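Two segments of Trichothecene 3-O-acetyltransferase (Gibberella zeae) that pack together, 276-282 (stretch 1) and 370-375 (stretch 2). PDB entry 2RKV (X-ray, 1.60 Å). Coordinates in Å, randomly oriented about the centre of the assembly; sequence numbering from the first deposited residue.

Stretch 1 276-282: VRLERID
Stretch 2 370-375: DPSTSV

Stretch 1 leaves a helix and stretch 2 is a compact turn that ends in an extended Val375 (-132/128). Val276 and Arg277 are helical, with phi/psi of -66/-31 and -68/-23. Leu278 (-58/-23) and Glu279 (-74/-13) follow. Arg280 (-128/-16) and Ile281 (-137/164) are loop, and Ile281 is extended. The amides of Arg280 and Ile281 both donate to Arg277 O, each N to O at 2.9 Å. Glu279 N donates to Val276 O at 3.1 Å.

Stretch 2 folds around Asp370. Asp370 O accepts from Ser374 N at 2.7 Å, Thr373 N at 3.0 Å and Ser374 OG at 2.9 Å. Asp370 OD1 takes Ser372 N at 2.9 Å. Pro371 (-58/-26) and Ser372 (-68/-34) make the bend, Thr373 (-124/-10) follows, and Ser374 (-84/171) opens the chain again. Ser374 has chi1 m.

The closest CA atoms across the contact are those of Arg277 and Thr373, 7.7 Å apart. By their end-to-end CA vectors, the two stretches run in roughly opposite directions. They bury 247 Å² in all, summed over both sides. Arginine side chains reach across this gap to backbone carbonyls and one serine hydroxyl.

The CA-to-CB bond of Arg277 points toward stretch 2. Its chi1 is m (-77°); from chi2 outward (t, t, 178°) the chain is extended. Arg277 NH1 donates to Ser374 O at 2.8 Å. The angle is 175°, and the acceptor lies at the guanidinium edge, near its plane. Arg277 NH1 also donates to water 1 at 3.0 Å, and that water donates to Thr373 O at 3.0 Å. Ser372 O and Thr373 N lie over one face of the guanidinium. Arg277 NE is 3.2 Å from Ser372 O, but the angle is poor and no hydrogen bond forms. NE and NH2 of Arg277 are satisfied elsewhere in the structure.

The CA-to-CB bond of Arg280 also points toward stretch 2, with chi1 p (62°), chi2 t, chi3 t and chi4 89°. Arg280 NH1 donates to Ser372 OG at 3.0 Å with an angle of 174°. Arg280 NH2 donates to Ser372 O at 2.8 Å with a more bent angle of 143°. This carbonyl lies at the edge of the Arg280 guanidinium, near its plane. Arg280 NE is satisfied elsewhere in the structure, and NH2 has a further partner there. Ser372 has chi1 t (172°), and its CA-to-CB bond points sideways.

Ile281 adds the apolar part. With chi1 p (48°) and chi2 t, Ile281 CD1 lies 3.5 Å from Thr373 CG2, a methyl-to-methyl contact. Thr373 has chi1 p (53°), and its CA-to-CB bond points away.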

# COMPACT_ATOMS: atom_id res chain seq x y z
N VAL A 276 13.35 2.24 20.91
CA VAL A 276 14.65 2.72 20.40
C VAL A 276 14.70 4.25 20.33
O VAL A 276 15.77 4.85 20.51
CB VAL A 276 15.09 2.08 19.05
CG1 VAL A 276 15.08 0.56 19.14
CG2 VAL A 276 14.22 2.57 17.90
N ARG A 277 13.56 4.89 20.09
CA ARG A 277 13.49 6.34 20.02
C ARG A 277 13.75 7.02 21.37
O ARG A 277 14.15 8.18 21.40
CB ARG A 277 12.16 6.80 19.40
CG ARG A 277 12.16 6.62 17.89
CD ARG A 277 10.79 6.73 17.26
NE ARG A 277 10.92 6.69 15.81
CZ ARG A 277 9.91 6.72 14.95
NH1 ARG A 277 8.65 6.76 15.38
NH2 ARG A 277 10.16 6.70 13.64
N LEU A 278 13.53 6.28 22.46
CA LEU A 278 13.85 6.77 23.81
C LEU A 278 15.32 7.14 23.95
O LEU A 278 15.68 7.94 24.82
CB LEU A 278 13.49 5.72 24.86
CG LEU A 278 12.02 5.56 25.23
CD1 LEU A 278 11.83 4.28 26.03
CD2 LEU A 278 11.51 6.77 26.01
N GLU A 279 16.16 6.55 23.09
CA GLU A 279 17.59 6.84 23.09
C GLU A 279 17.93 8.22 22.51
O GLU A 279 19.05 8.70 22.67
CB GLU A 279 18.37 5.74 22.37
CG GLU A 279 18.22 4.35 23.01
CD GLU A 279 18.57 4.34 24.49
OE1 GLU A 279 19.65 4.84 24.86
OE2 GLU A 279 17.76 3.81 25.29
N ARG A 280 16.97 8.86 21.84
CA ARG A 280 17.20 10.18 21.26
C ARG A 280 16.19 11.26 21.64
O ARG A 280 16.45 12.45 21.44
CB ARG A 280 17.38 10.11 19.74
CG ARG A 280 16.19 9.58 18.98
CD ARG A 280 16.39 9.74 17.48
NE ARG A 280 15.24 9.23 16.73
CZ ARG A 280 14.17 9.94 16.41
NH1 ARG A 280 14.08 11.22 16.75
NH2 ARG A 280 13.18 9.38 15.73
N ILE A 281 15.04 10.86 22.17
CA ILE A 281 14.03 11.83 22.64
C ILE A 281 13.41 11.41 23.98
O ILE A 281 13.53 10.26 24.40
CB ILE A 281 12.91 12.10 21.58
CG1 ILE A 281 12.37 10.77 21.02
CG2 ILE A 281 13.41 13.04 20.47
CD1 ILE A 281 11.56 10.91 19.75
N ASP A 282 12.75 12.36 24.65
CA ASP A 282 12.15 12.09 25.95
C ASP A 282 10.90 11.21 25.85
O ASP A 282 10.16 11.29 24.87
CB ASP A 282 11.79 13.40 26.67
CG ASP A 282 11.53 13.20 28.15
OD1 ASP A 282 12.48 12.86 28.88
OD2 ASP A 282 10.37 13.36 28.58
N ASP A 370 4.03 13.50 12.92
CA ASP A 370 5.42 13.94 12.99
C ASP A 370 6.32 12.77 12.61
O ASP A 370 6.34 11.75 13.30
CB ASP A 370 5.73 14.40 14.41
CG ASP A 370 7.07 15.09 14.54
OD1 ASP A 370 8.10 14.54 14.06
OD2 ASP A 370 7.10 16.19 15.13
N PRO A 371 7.09 12.91 11.51
CA PRO A 371 7.94 11.79 11.05
C PRO A 371 8.95 11.30 12.08
O PRO A 371 9.37 10.14 12.03
CB PRO A 371 8.65 12.36 9.82
CG PRO A 371 8.47 13.86 9.89
CD PRO A 371 7.19 14.08 10.62
N SER A 372 9.36 12.16 13.01
CA SER A 372 10.31 11.78 14.04
C SER A 372 9.74 10.76 15.03
O SER A 372 10.45 9.89 15.51
CB SER A 372 10.82 13.01 14.78
OG SER A 372 11.62 12.64 15.90
N THR A 373 8.44 10.88 15.32
CA THR A 373 7.83 10.10 16.40
C THR A 373 6.63 9.25 15.99
O THR A 373 6.16 8.43 16.79
CB THR A 373 7.34 11.02 17.53
OG1 THR A 373 6.49 12.04 16.98
CG2 THR A 373 8.51 11.68 18.25
N SER A 374 6.15 9.44 14.76
CA SER A 374 4.97 8.73 14.27
C SER A 374 5.30 7.34 13.71
O SER A 374 6.46 6.96 13.57
CB SER A 374 4.23 9.55 13.20
OG SER A 374 3.69 10.75 13.75
N VAL A 375 4.25 6.58 13.43
CA VAL A 375 4.34 5.40 12.58
C VAL A 375 3.20 5.53 11.58
O VAL A 375 2.07 5.77 11.98
CB VAL A 375 4.17 4.09 13.38
CG1 VAL A 375 4.01 2.89 12.43
CG2 VAL A 375 5.35 3.88 14.33
O HOH W 1 7.24 5.86 17.88